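Local coordinates for actibind (Aspergillus niger, PDB 3D3Z), which cleaves RNA as a T2-family ribonuclease, probably without strict base specificity but with a preference for adenylic acid, at residues E68-S73 / H110-H115; N74-L79 / E103-W108. All coordinates share one frame; numbering follows the deposited sequence.

Contact 1: residues E68-S73 / H110-H115. With NAG (2-acetamido-2-deoxy-beta-D-glucopyranose), chain B; D3Z (1-(5-deoxy-beta-L-xylofuranosyl)pyrimidine-2,4(1H,3H)-dione), chain E; PO4 (phosphate ion), chain D.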
loop_
_atom_site.group_PDB
_atom_site.type_symbol
_atom_site.label_atom_id
_atom_site.label_comp_id
_atom_site.label_asym_id
_atom_site.label_seq_id
_atom_site.Cartn_x
_atom_site.Cartn_y
_atom_site.Cartn_z
ATOM N N GLU A 68 13.957 15.325 -4.286
ATOM C CA GLU A 68 15.050 14.780 -5.025
ATOM C C GLU A 68 16.266 14.515 -4.151
ATOM O O GLU A 68 17.041 13.613 -4.432
ATOM C CB GLU A 68 15.422 15.737 -6.151
ATOM C CG GLU A 68 16.458 15.162 -7.078
ATOM C CD GLU A 68 16.789 16.073 -8.241
ATOM O OE1 GLU A 68 16.188 17.201 -8.332
ATOM O OE2 GLU A 68 17.667 15.646 -9.052
ATOM N N SER A 69 16.399 15.265 -3.076
ATOM C CA SER A 69 17.512 15.103 -2.171
ATOM C C SER A 69 17.428 13.850 -1.296
ATOM O O SER A 69 18.356 13.515 -0.638
ATOM C CB SER A 69 17.645 16.338 -1.287
ATOM O OG SER A 69 16.718 16.306 -0.257
ATOM N N ARG A 70 16.265 13.222 -1.292
ATOM C CA ARG A 70 16.023 12.013 -0.568
ATOM C C ARG A 70 15.568 10.883 -1.488
ATOM O O ARG A 70 14.855 10.054 -1.057
ATOM C CB ARG A 70 15.004 12.208 0.578
ATOM C CG ARG A 70 15.547 13.039 1.776
ATOM C CD ARG A 70 14.601 13.043 2.932
ATOM N NE ARG A 70 13.318 13.548 2.540
ATOM C CZ ARG A 70 12.157 12.935 2.713
ATOM N NH1 ARG A 70 12.055 11.777 3.342
ATOM N NH2 ARG A 70 11.082 13.550 2.275
ATOM N N GLU A 71 16.000 10.901 -2.730
ATOM C CA GLU A 71 15.798 9.792 -3.667
ATOM C C GLU A 71 17.033 8.925 -3.726
ATOM O O GLU A 71 18.149 9.416 -3.691
ATOM C CB GLU A 71 15.457 10.306 -5.059
ATOM C CG GLU A 71 14.077 10.902 -5.175
ATOM C CD GLU A 71 13.838 11.400 -6.599
ATOM O OE1 GLU A 71 14.512 10.896 -7.510
ATOM O OE2 GLU A 71 13.042 12.321 -6.801
ATOM N N TYR A 72 16.823 7.614 -3.767
ATOM C CA TYR A 72 17.875 6.651 -3.580
ATOM C C TYR A 72 17.826 5.590 -4.644
ATOM O O TYR A 72 16.766 5.319 -5.240
ATOM C CB TYR A 72 17.749 6.006 -2.184
ATOM C CG TYR A 72 17.893 7.069 -1.108
ATOM C CD1 TYR A 72 19.113 7.728 -0.937
ATOM C CD2 TYR A 72 16.831 7.444 -0.310
ATOM C CE1 TYR A 72 19.276 8.722 0.010
ATOM C CE2 TYR A 72 16.974 8.448 0.646
ATOM C CZ TYR A 72 18.206 9.084 0.793
ATOM O OH TYR A 72 18.358 10.085 1.734
ATOM N N SER A 73 18.994 5.016 -4.876
ATOM C CA SER A 73 19.155 3.898 -5.786
ATOM C C SER A 73 19.809 2.734 -5.082
ATOM O O SER A 73 20.470 1.902 -5.694
ATOM C CB SER A 73 19.941 4.357 -7.024
ATOM O OG SER A 73 21.280 4.687 -6.691
ATOM N N HIS A 110 11.560 2.864 -6.941
ATOM C CA HIS A 110 10.412 3.593 -7.533
ATOM C C HIS A 110 9.369 4.002 -6.506
ATOM O O HIS A 110 8.937 5.162 -6.431
ATOM C CB HIS A 110 9.777 2.771 -8.672
ATOM C CG HIS A 110 8.536 3.390 -9.236
ATOM N ND1 HIS A 110 8.566 4.497 -10.050
ATOM C CD2 HIS A 110 7.227 3.074 -9.076
ATOM C CE1 HIS A 110 7.333 4.860 -10.350
ATOM N NE2 HIS A 110 6.499 3.992 -9.801
ATOM N N GLU A 111 8.941 3.044 -5.688
ATOM C CA GLU A 111 7.943 3.358 -4.701
ATOM C C GLU A 111 8.379 4.411 -3.662
ATOM O O GLU A 111 7.627 5.350 -3.384
ATOM C CB GLU A 111 7.446 2.102 -4.027
ATOM C CG GLU A 111 6.594 1.218 -5.030
ATOM C CD GLU A 111 5.386 1.929 -5.631
ATOM O OE1 GLU A 111 4.695 2.598 -4.844
ATOM O OE2 GLU A 111 5.126 1.806 -6.863
ATOM N N TRP A 112 9.569 4.255 -3.112
ATOM C CA TRP A 112 10.120 5.226 -2.129
ATOM C C TRP A 112 10.248 6.598 -2.823
ATOM O O TRP A 112 9.756 7.634 -2.325
ATOM C CB TRP A 112 11.516 4.745 -1.525
ATOM C CG TRP A 112 12.098 5.920 -0.854
ATOM C CD1 TRP A 112 13.082 6.744 -1.322
ATOM C CD2 TRP A 112 11.578 6.550 0.324
ATOM N NE1 TRP A 112 13.258 7.805 -0.464
ATOM C CE2 TRP A 112 12.306 7.737 0.530
ATOM C CE3 TRP A 112 10.557 6.220 1.222
ATOM C CZ2 TRP A 112 12.058 8.590 1.607
ATOM C CZ3 TRP A 112 10.284 7.093 2.262
ATOM C CH2 TRP A 112 11.037 8.253 2.446
ATOM N N ASN A 113 10.987 6.623 -3.933
ATOM C CA ASN A 113 11.260 7.898 -4.639
ATOM C C ASN A 113 10.035 8.626 -5.083
ATOM O O ASN A 113 9.953 9.836 -4.945
ATOM C CB ASN A 113 12.216 7.703 -5.838
ATOM C CG ASN A 113 13.567 7.167 -5.411
ATOM O OD1 ASN A 113 13.946 7.266 -4.226
ATOM N ND2 ASN A 113 14.298 6.564 -6.356
ATOM N N LYS A 114 9.095 7.917 -5.671
ATOM C CA LYS A 114 7.868 8.543 -6.191
ATOM C C LYS A 114 6.908 8.944 -5.105
ATOM O O LYS A 114 6.352 10.045 -5.112
ATOM C CB LYS A 114 7.127 7.559 -7.137
ATOM C CG LYS A 114 5.851 8.135 -7.752
ATOM C CD LYS A 114 5.359 7.348 -8.980
ATOM C CE LYS A 114 4.190 8.087 -9.657
ATOM N NZ LYS A 114 3.484 7.229 -10.637
ATOM N N HIS A 115 6.647 8.021 -4.197
ATOM C CA HIS A 115 5.589 8.182 -3.206
ATOM C C HIS A 115 6.020 8.387 -1.721
ATOM O O HIS A 115 5.441 9.221 -1.028
ATOM C CB HIS A 115 4.673 6.958 -3.259
ATOM C CG HIS A 115 3.858 6.850 -4.521
ATOM N ND1 HIS A 115 2.900 7.791 -4.883
ATOM C CD2 HIS A 115 3.836 5.898 -5.485
ATOM C CE1 HIS A 115 2.323 7.402 -6.013
ATOM N NE2 HIS A 115 2.891 6.269 -6.411
HETATM C C1 NAG B . 22.642 4.830 -0.095
HETATM C C2 NAG B . 23.746 4.766 0.989
HETATM C C3 NAG B . 23.857 6.122 1.675
HETATM C C4 NAG B . 23.978 7.232 0.668
HETATM C C5 NAG B . 22.810 7.163 -0.331
HETATM C C6 NAG B . 22.811 8.290 -1.362
HETATM C C7 NAG B . 24.017 2.575 2.054
HETATM C C8 NAG B . 23.741 1.642 3.201
HETATM N N2 NAG B . 23.447 3.783 2.012
HETATM O O3 NAG B . 24.936 6.116 2.597
HETATM O O4 NAG B . 23.959 8.411 1.440
HETATM O O5 NAG B . 22.854 5.900 -0.979
HETATM O O6 NAG B . 24.049 8.319 -2.034
HETATM O O7 NAG B . 24.757 2.179 1.157
HETATM N N1 D3Z E . 5.284 -3.251 -11.634
HETATM C C2 D3Z E . 6.506 -3.752 -11.145
HETATM N N3 D3Z E . 6.508 -4.829 -10.366
HETATM C C4 D3Z E . 5.380 -5.450 -10.019
HETATM C C5 D3Z E . 4.188 -4.967 -10.490
HETATM C C6 D3Z E . 4.148 -3.849 -11.311
HETATM O O2 D3Z E . 7.594 -3.209 -11.431
HETATM O O4 D3Z E . 5.366 -6.468 -9.295
HETATM C "C1'" D3Z E . 5.248 -2.077 -12.469
HETATM C "C2'" D3Z E . 6.503 -1.299 -12.135
HETATM O "O2'" D3Z E . 7.406 -1.321 -13.256
HETATM C "C3'" D3Z E . 6.036 0.082 -11.708
HETATM C "C4'" D3Z E . 4.523 0.094 -11.834
HETATM O "O3'" D3Z E . 6.391 0.335 -10.359
HETATM O "O4'" D3Z E . 4.116 -1.256 -12.130
HETATM C "C5'" D3Z E . 3.908 0.624 -10.544
HETATM P P PO4 D . 2.868 3.701 -8.948
HETATM O O1 PO4 D . 2.422 5.168 -8.843
HETATM O O2 PO4 D . 1.657 2.936 -9.400
HETATM O O3 PO4 D . 3.428 3.249 -7.617
HETATM O O4 PO4 D . 3.996 3.775 -9.943
#
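Trp112 and Asn113 reach from helix 104-116 to the backbone of Arg70 and Tyr72, while the residues just before and after them serve the opposite side of the helix. There His110 donates through NE2 to O4 of a bound phosphate ion, and CD2 of its ring lies 3.1 Å from O3' of the deoxyxylofuranosyl-uracil ligand. Glu111 is held through OE1 by Trp54 of strand 49-56. Trp112 turns toward the loop, with CG anti to its backbone N (chi1 166°), and its NE1 donates to Arg70 O over 2.8 Å, nearly along the C=O axis. An indole suits this place: its rim offers a single N-H, while the rest packs against Val136, Phe139 and Phe140 of helix 134-147. Tyr72 CD2 lies 3.6 Å from Trp112 NE1; the ring planes are 25° apart and the rings lie side by side, with little overlap. Arg70 NH1 approaches Trp112 CZ2 at 3.6 Å, and its guanidinium is engaged by Asp67 and Glu135. This helix carries the His-Glu-Trp-X-Lys-His signature of the RNase T2 family, X being Asn113 here; Glu111 and His115, both predicted active-site residues, face the phosphate. Asn113 acts like a neighbouring strand: OD1 accepts from Tyr72 N at 2.9 Å, with that N 29° off its carbonyl plane, and ND2 donates to Tyr72 O at 3.0 Å. Glu71 CG packs against Asn113 CB at 3.8 Å. Lys114, extended beyond CG, returns to the phosphate, its NZ donating to O1. His115 NE2 donates to that same O1 over 2.7 Å.

Contact 2: residues N74-L79 / E103-W108. With NAG (2-acetamido-2-deoxy-beta-D-glucopyranose), chain B; D3Z (1-(5-deoxy-beta-L-xylofuranosyl)pyrimidine-2,4(1H,3H)-dione), chain E.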
loop_
_atom_site.group_PDB
_atom_site.type_symbol
_atom_site.label_atom_id
_atom_site.label_comp_id
_atom_site.label_asym_id
_atom_site.label_seq_id
_atom_site.Cartn_x
_atom_site.Cartn_y
_atom_site.Cartn_z
ATOM N N ASN A 74 19.612 2.659 -3.774
ATOM C CA ASN A 74 20.210 1.623 -2.975
ATOM C C ASN A 74 19.369 1.156 -1.810
ATOM O O ASN A 74 19.881 0.973 -0.686
ATOM C CB ASN A 74 21.580 2.088 -2.458
ATOM C CG ASN A 74 21.485 3.330 -1.546
ATOM O OD1 ASN A 74 20.448 4.019 -1.471
ATOM N ND2 ASN A 74 22.561 3.559 -0.792
ATOM N N ILE A 75 18.078 0.936 -2.060
ATOM C CA ILE A 75 17.168 0.519 -0.988
ATOM C C ILE A 75 17.589 -0.721 -0.263
ATOM O O ILE A 75 17.516 -0.774 0.978
ATOM C CB ILE A 75 15.677 0.353 -1.544
ATOM C CG1 ILE A 75 15.120 1.665 -2.126
ATOM C CG2 ILE A 75 14.765 -0.256 -0.479
ATOM C CD1 ILE A 75 15.098 2.929 -1.207
ATOM N N THR A 76 18.014 -1.747 -1.013
ATOM C CA THR A 76 18.412 -3.012 -0.432
ATOM C C THR A 76 19.600 -2.799 0.566
ATOM O O THR A 76 19.651 -3.320 1.663
ATOM C CB THR A 76 18.817 -3.974 -1.567
ATOM O OG1 THR A 76 17.645 -4.248 -2.342
ATOM C CG2 THR A 76 19.392 -5.307 -1.016
ATOM N N SER A 77 20.580 -2.031 0.132
ATOM C CA SER A 77 21.681 -1.653 1.013
ATOM C C SER A 77 21.277 -0.833 2.235
ATOM O O SER A 77 21.842 -1.036 3.314
ATOM C CB SER A 77 22.686 -0.839 0.228
ATOM O OG SER A 77 23.225 -1.678 -0.784
ATOM N N ILE A 78 20.291 0.049 2.080
ATOM C CA ILE A 78 19.818 0.860 3.203
ATOM C C ILE A 78 19.188 -0.067 4.239
ATOM O O ILE A 78 19.500 0.010 5.439
ATOM C CB ILE A 78 18.847 1.929 2.753
ATOM C CG1 ILE A 78 19.574 3.044 1.983
ATOM C CG2 ILE A 78 18.147 2.476 3.925
ATOM C CD1 ILE A 78 18.721 3.956 1.222
ATOM N N LEU A 79 18.364 -1.003 3.772
ATOM C CA LEU A 79 17.713 -1.941 4.682
ATOM C C LEU A 79 18.722 -2.854 5.378
ATOM O O LEU A 79 18.592 -3.120 6.576
ATOM C CB LEU A 79 16.650 -2.820 3.974
ATOM C CG LEU A 79 15.427 -2.014 3.414
ATOM C CD1 LEU A 79 14.411 -2.933 2.635
ATOM C CD2 LEU A 79 14.666 -1.172 4.424
ATOM N N GLU A 103 14.752 -7.397 -10.297
ATOM C CA GLU A 103 14.090 -6.120 -10.521
ATOM C C GLU A 103 13.440 -5.566 -9.231
ATOM O O GLU A 103 12.968 -4.446 -9.236
ATOM C CB GLU A 103 13.037 -6.287 -11.639
ATOM C CG GLU A 103 13.585 -6.496 -13.049
ATOM C CD GLU A 103 14.267 -7.855 -13.251
ATOM O OE1 GLU A 103 13.643 -8.935 -13.069
ATOM O OE2 GLU A 103 15.475 -7.851 -13.572
ATOM N N ASP A 104 13.423 -6.345 -8.151
ATOM C CA ASP A 104 12.899 -5.838 -6.859
ATOM C C ASP A 104 13.477 -4.455 -6.495
ATOM O O ASP A 104 12.725 -3.543 -6.166
ATOM C CB ASP A 104 13.158 -6.770 -5.683
ATOM C CG ASP A 104 12.396 -8.049 -5.769
ATOM O OD1 ASP A 104 11.511 -8.156 -6.679
ATOM O OD2 ASP A 104 12.685 -8.972 -4.944
ATOM N N GLU A 105 14.801 -4.302 -6.582
ATOM C CA GLU A 105 15.492 -3.096 -6.180
ATOM C C GLU A 105 14.946 -1.875 -6.886
ATOM O O GLU A 105 14.595 -0.866 -6.223
ATOM C CB GLU A 105 16.995 -3.234 -6.451
ATOM C CG GLU A 105 17.837 -1.970 -6.203
ATOM C CD GLU A 105 17.685 -1.328 -4.807
ATOM O OE1 GLU A 105 17.526 -2.040 -3.801
ATOM O OE2 GLU A 105 17.725 -0.068 -4.709
ATOM N N SER A 106 14.804 -1.978 -8.219
ATOM C CA SER A 106 14.288 -0.862 -9.035
ATOM C C SER A 106 12.867 -0.512 -8.627
ATOM O O SER A 106 12.523 0.653 -8.551
ATOM C CB SER A 106 14.350 -1.106 -10.570
ATOM O OG SER A 106 14.042 -2.455 -10.926
ATOM N N PHE A 107 12.065 -1.524 -8.336
ATOM C CA PHE A 107 10.650 -1.345 -7.953
ATOM C C PHE A 107 10.562 -0.628 -6.604
ATOM O O PHE A 107 9.771 0.326 -6.428
ATOM C CB PHE A 107 9.970 -2.734 -7.873
ATOM C CG PHE A 107 8.477 -2.718 -7.585
ATOM C CD1 PHE A 107 7.674 -1.677 -7.892
ATOM C CD2 PHE A 107 7.893 -3.820 -7.024
ATOM C CE1 PHE A 107 6.297 -1.705 -7.611
ATOM C CE2 PHE A 107 6.523 -3.883 -6.758
ATOM C CZ PHE A 107 5.745 -2.829 -7.016
ATOM N N TRP A 108 11.342 -1.102 -5.633
ATOM C CA TRP A 108 11.377 -0.465 -4.293
ATOM C C TRP A 108 11.900 0.979 -4.334
ATOM O O TRP A 108 11.346 1.903 -3.713
ATOM C CB TRP A 108 12.159 -1.342 -3.320
ATOM C CG TRP A 108 11.674 -2.718 -3.206
ATOM C CD1 TRP A 108 10.366 -3.160 -3.362
ATOM C CD2 TRP A 108 12.433 -3.869 -2.806
ATOM N NE1 TRP A 108 10.299 -4.522 -3.132
ATOM C CE2 TRP A 108 11.541 -4.971 -2.769
ATOM C CE3 TRP A 108 13.783 -4.073 -2.463
ATOM C CZ2 TRP A 108 11.951 -6.228 -2.461
ATOM C CZ3 TRP A 108 14.200 -5.360 -2.150
ATOM C CH2 TRP A 108 13.281 -6.415 -2.131
HETATM C C1 NAG B . 22.642 4.830 -0.095
HETATM C C2 NAG B . 23.746 4.766 0.989
HETATM C C3 NAG B . 23.857 6.122 1.675
HETATM C C4 NAG B . 23.978 7.232 0.668
HETATM C C5 NAG B . 22.810 7.163 -0.331
HETATM C C6 NAG B . 22.811 8.290 -1.362
HETATM C C7 NAG B . 24.017 2.575 2.054
HETATM C C8 NAG B . 23.741 1.642 3.201
HETATM N N2 NAG B . 23.447 3.783 2.012
HETATM O O3 NAG B . 24.936 6.116 2.597
HETATM O O4 NAG B . 23.959 8.411 1.440
HETATM O O5 NAG B . 22.854 5.900 -0.979
HETATM O O6 NAG B . 24.049 8.319 -2.034
HETATM O O7 NAG B . 24.757 2.179 1.157
HETATM N N1 D3Z E . 5.284 -3.251 -11.634
HETATM C C2 D3Z E . 6.506 -3.752 -11.145
HETATM N N3 D3Z E . 6.508 -4.829 -10.366
HETATM C C4 D3Z E . 5.380 -5.450 -10.019
HETATM C C5 D3Z E . 4.188 -4.967 -10.490
HETATM C C6 D3Z E . 4.148 -3.849 -11.311
HETATM O O2 D3Z E . 7.594 -3.209 -11.431
HETATM O O4 D3Z E . 5.366 -6.468 -9.295
HETATM C "C1'" D3Z E . 5.248 -2.077 -12.469
HETATM C "C2'" D3Z E . 6.503 -1.299 -12.135
HETATM O "O2'" D3Z E . 7.406 -1.321 -13.256
HETATM C "C3'" D3Z E . 6.036 0.082 -11.708
HETATM C "C4'" D3Z E . 4.523 0.094 -11.834
HETATM O "O3'" D3Z E . 6.391 0.335 -10.359
HETATM O "O4'" D3Z E . 4.116 -1.256 -12.130
HETATM C "C5'" D3Z E . 3.908 0.624 -10.544
#
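Thr76 and Ile75 present the first-turn N-H groups of helix 75-81 to the carboxylate of Glu105, which projects from helix 104-116 where the two helical segments run almost perpendicular, at 86°. In this alpha+beta T2 fold one helix thus supplies acceptors for another's start; the side chain of Asn74, at the N-cap position, makes no capping bond. Glu105 bends at chi2 (54°); a glutamate suits the place because two oxygens can serve several donors at a helix start, whose dipole would favour a negative charge and may offset repulsion from nearby Glu109. The tight part is here: OE1 of Glu105 takes both Thr76 OG1, at 2.6 Å, and Thr76 N, at 2.8 Å. Its other oxygen, OE2, receives Ile75 N at 2.9 Å on the syn lone pair, though bent (135°). Next to the carboxylate, Ile75 CG2 lies 4.0 Å from Trp108 CB, and Thr76 OG1 meets the indole edge in its plane. Trp108 NE1 is satisfied by Trp95 O, and Leu88 and Met91 extend the apolar packing. On the looser side Asn74 and Ser77 face the glycan. Asn74 opens an Asn-Ile-Thr sequon, and its ND2 is joined covalently to C1 of the N-acetylglucosamine, at 1.5 Å.

How the contacts relate
Coming from the N terminus, the chain runs through strands 29-35 and 49-56, then the loop at 68-73, and enters helix 75-81 directly, so the first segments of both contacts are continuous. It then runs through helix 85-94 before returning as helix 104-116, whose first part serves contact 2 and whose later part serves contact 1. Contact 2 therefore closes the shorter loop, nested inside the one closed by contact 1. Their centres lie about 11 Å apart, and they meet where Ile75 CD1 packs 4.0 Å from Trp112 CB and Ile78 CD1 4.0 Å from Tyr72 CG. Together they tie the glycan-bearing edge to the helix that faces the phosphate and nucleoside ligand.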